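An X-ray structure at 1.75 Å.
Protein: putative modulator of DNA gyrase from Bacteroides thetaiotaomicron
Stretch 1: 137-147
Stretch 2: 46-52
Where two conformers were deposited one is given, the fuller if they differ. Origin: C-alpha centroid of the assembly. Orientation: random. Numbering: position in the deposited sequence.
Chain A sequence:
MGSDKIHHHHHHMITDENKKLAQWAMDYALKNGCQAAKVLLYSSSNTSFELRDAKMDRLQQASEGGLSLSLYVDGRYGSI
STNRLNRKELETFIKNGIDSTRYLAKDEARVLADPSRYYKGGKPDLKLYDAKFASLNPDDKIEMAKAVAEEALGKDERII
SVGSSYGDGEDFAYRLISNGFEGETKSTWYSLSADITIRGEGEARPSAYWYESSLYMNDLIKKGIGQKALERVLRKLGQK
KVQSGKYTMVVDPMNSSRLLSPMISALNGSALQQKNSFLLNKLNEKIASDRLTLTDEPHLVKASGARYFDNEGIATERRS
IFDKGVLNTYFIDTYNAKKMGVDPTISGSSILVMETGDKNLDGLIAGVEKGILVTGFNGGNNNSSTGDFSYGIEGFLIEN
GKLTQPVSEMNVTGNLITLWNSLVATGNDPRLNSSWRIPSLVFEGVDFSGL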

# COMPACT_ATOMS: atom_id res chain seq x y z
N ASN A 137 -1.45 21.35 22.20
CA ASN A 137 -0.44 22.26 21.67
C ASN A 137 0.56 21.42 20.85
O ASN A 137 1.16 20.47 21.37
CB ASN A 137 0.30 22.95 22.82
CG ASN A 137 1.44 23.86 22.35
OD1 ASN A 137 1.73 23.98 21.15
ND2 ASN A 137 2.10 24.53 23.31
N PRO A 138 0.74 21.74 19.58
CA PRO A 138 1.62 20.94 18.73
C PRO A 138 3.01 20.88 19.29
O PRO A 138 3.74 19.90 19.11
CB PRO A 138 1.58 21.72 17.39
CG PRO A 138 0.20 22.28 17.38
CD PRO A 138 0.08 22.80 18.81
N ASP A 139 3.42 21.91 19.98
CA ASP A 139 4.74 21.86 20.56
C ASP A 139 4.97 20.77 21.62
O ASP A 139 6.05 20.18 21.73
CB ASP A 139 5.05 23.24 21.15
CG ASP A 139 6.52 23.47 21.35
OD1 ASP A 139 7.39 22.87 20.64
OD2 ASP A 139 6.89 24.29 22.21
N ASP A 140 3.94 20.47 22.42
CA ASP A 140 4.02 19.34 23.35
C ASP A 140 4.12 17.98 22.62
O ASP A 140 4.81 17.07 23.06
CB ASP A 140 2.76 19.33 24.23
CG ASP A 140 2.67 20.55 25.12
OD1 ASP A 140 3.71 21.11 25.48
OD2 ASP A 140 1.59 20.99 25.52
N LYS A 141 3.43 17.89 21.49
CA LYS A 141 3.42 16.68 20.66
C LYS A 141 4.84 16.41 20.14
O LYS A 141 5.40 15.33 20.34
CB LYS A 141 2.40 16.83 19.51
CG LYS A 141 0.95 17.08 19.91
CD LYS A 141 0.10 17.25 18.71
CE LYS A 141 -1.30 17.67 19.06
NZ LYS A 141 -2.25 17.76 17.93
N ILE A 142 5.45 17.40 19.50
CA ILE A 142 6.79 17.16 19.00
C ILE A 142 7.82 16.96 20.13
O ILE A 142 8.75 16.17 19.98
CB ILE A 142 7.23 18.26 18.02
CG1 ILE A 142 8.46 17.78 17.26
CG2 ILE A 142 7.51 19.56 18.76
CD1 ILE A 142 9.09 18.81 16.42
N GLU A 143 7.64 17.61 21.27
CA GLU A 143 8.49 17.33 22.43
C GLU A 143 8.44 15.87 22.90
O GLU A 143 9.48 15.28 23.32
CB GLU A 143 8.14 18.23 23.63
CG GLU A 143 8.59 19.68 23.50
CD GLU A 143 10.08 19.85 23.24
OE1 GLU A 143 10.89 19.16 23.92
OE2 GLU A 143 10.44 20.65 22.34
N MET A 144 7.25 15.28 22.90
CA MET A 144 7.13 13.86 23.23
C MET A 144 7.97 13.00 22.31
O MET A 144 8.59 12.06 22.77
CB MET A 144 5.69 13.37 23.17
CG MET A 144 4.79 14.00 24.21
SD MET A 144 3.05 13.55 24.01
CE MET A 144 2.31 14.85 24.90
N ALA A 145 7.95 13.28 21.00
CA ALA A 145 8.74 12.50 20.07
C ALA A 145 10.23 12.70 20.31
O ALA A 145 11.05 11.77 20.26
CB ALA A 145 8.35 12.84 18.68
N LYS A 146 10.62 13.95 20.61
CA LYS A 146 11.99 14.20 20.99
C LYS A 146 12.41 13.42 22.23
O LYS A 146 13.50 12.85 22.27
CB LYS A 146 12.20 15.67 21.28
CG LYS A 146 12.05 16.57 20.15
CD LYS A 146 12.64 17.93 20.55
CE LYS A 146 11.85 19.05 19.96
NZ LYS A 146 12.60 20.34 20.15
N ALA A 147 11.56 13.40 23.25
CA ALA A 147 11.87 12.65 24.48
C ALA A 147 12.04 11.17 24.20
O ALA A 147 12.87 10.53 24.81
CB ALA A 147 10.79 12.85 25.51
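Stretch 2 (46-52) NTSFELR

Stretch 2, residues 46-52 of the putative modulator of DNA gyrase, is an extended β-strand lying along the helix that begins at P138. The two segments run in roughly the same direction, their N-to-C axes crossing at -33° and approaching to 8.7 Å. The register follows that direction: P138 lies nearest T47 (CA to CA 8.6 Å), I142 nearest F49 (CA to CA 6.3 Å) and A145 nearest L51 (CA to CA 7.2 Å). All strand residues have extended backbone angles, with phi between -154° and -113° and psi between 114° and 153°. The alternation of a strand therefore turns T47, F49 and L51 toward the helix, while the CA-to-CB bonds of N46 and E50 point away; S48 and R52 are out of reach. On the helix, K141, I142 and A145 point toward the strand and P138 and K146 sideways.

F49 is the centre of the contact and has the largest covered area of any residue in it. Its chi1 of -70° (m) and chi2 of -82° set the ring beneath the first turns of the helix, with one face under I142. I142 CB stands 3.7 Å from the centroid of the F49 ring and only 6° off the ring normal, a CH-pi contact; I142 CG1 comes to 3.8 Å from F49 CD1. In the conformer given, I142 has chi1 -165° and chi2 -172°, both t, and its CG1 also lies 4.2 Å from L51 CD2, so this branch touches both F49 and L51. P138 O is 3.7 Å from F49 CE2, although this carbonyl also accepts the helical hydrogen bond from I142 N, and P138 CB packs 4.3 Å from F49 CZ. K141 CB adds a contact of 3.9 Å to F49 CE2.

Beyond CB, K141 is nearly fully extended (m, t, t, t), which carries its amine away from the F49 ring, to the neighbourhood of T47. K141 NZ and T47 OG1 are 4.3 Å apart, too far for a direct bond, and a water joins them: it accepts from K141 NZ at 2.8 Å and lies 2.9 Å from T47 OG1. T47 is in the m rotamer. No direct hydrogen bond links the two stretches.

At the other end, L51 (chi1 -45°, m; chi2 -168°, t) reaches the next turn of the helix. L51 CD1 lies 4.0 Å from A145 CB and 3.6 Å from K146 N; the small alanine side chain accompanies a close approach to the helix backbone. K146 CG comes to 3.7 Å from L51 CD1, but the end of this lysine leads away, and K146 NZ forms a salt bridge with E143 OE2 at 3.1 Å, its hydrogen bond weak. N137, with chi1 176° (t), caps the helix start: N137 OD1 accepts from D139 N at 2.9 Å.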

# COMPACT_ATOMS: atom_id res chain seq x y z
N ASN A 46 -5.49 14.99 11.07
CA ASN A 46 -4.34 14.30 11.62
C ASN A 46 -3.10 15.16 11.67
O ASN A 46 -2.89 16.00 10.79
CB ASN A 46 -3.96 13.09 10.79
CG ASN A 46 -5.11 12.17 10.52
OD1 ASN A 46 -5.85 12.33 9.53
ND2 ASN A 46 -5.27 11.17 11.39
N THR A 47 -2.21 14.83 12.62
CA THR A 47 -0.86 15.36 12.68
C THR A 47 0.15 14.24 12.77
O THR A 47 -0.04 13.29 13.56
CB THR A 47 -0.72 16.26 13.92
OG1 THR A 47 -1.54 17.43 13.75
CG2 THR A 47 0.66 16.77 14.12
N SER A 48 1.24 14.39 12.01
CA SER A 48 2.40 13.51 12.08
C SER A 48 3.67 14.32 12.27
O SER A 48 3.96 15.22 11.49
CB SER A 48 2.53 12.71 10.78
OG SER A 48 3.77 12.08 10.73
N PHE A 49 4.43 14.01 13.33
CA PHE A 49 5.80 14.49 13.43
C PHE A 49 6.73 13.28 13.34
O PHE A 49 6.57 12.32 14.10
CB PHE A 49 6.13 15.18 14.77
CG PHE A 49 5.47 16.53 14.97
CD1 PHE A 49 6.03 17.68 14.40
CD2 PHE A 49 4.33 16.66 15.77
CE1 PHE A 49 5.40 18.96 14.60
CE2 PHE A 49 3.69 17.90 15.94
CZ PHE A 49 4.23 19.05 15.34
N GLU A 50 7.72 13.33 12.46
CA GLU A 50 8.79 12.32 12.39
C GLU A 50 10.16 12.92 12.57
O GLU A 50 10.53 13.95 11.94
CB GLU A 50 8.73 11.57 11.05
CG GLU A 50 7.45 10.79 10.76
N LEU A 51 10.96 12.26 13.42
CA LEU A 51 12.29 12.68 13.77
C LEU A 51 13.26 11.56 13.42
O LEU A 51 12.93 10.40 13.57
CB LEU A 51 12.42 13.02 15.26
CG LEU A 51 11.32 13.87 15.91
CD1 LEU A 51 11.82 14.31 17.28
CD2 LEU A 51 10.83 15.10 15.08
N ARG A 52 14.43 11.92 12.94
CA ARG A 52 15.50 10.92 12.81
C ARG A 52 16.79 11.53 13.15
O ARG A 52 17.21 12.42 12.46
CB ARG A 52 15.60 10.32 11.41
CG ARG A 52 16.75 9.28 11.36
CD ARG A 52 16.57 8.22 10.29
NE ARG A 52 15.23 7.62 10.35
CZ ARG A 52 14.92 6.46 10.93
NH1 ARG A 52 15.84 5.71 11.53
NH2 ARG A 52 13.66 6.05 10.89
O HOH W 1 -1.12 19.28 15.92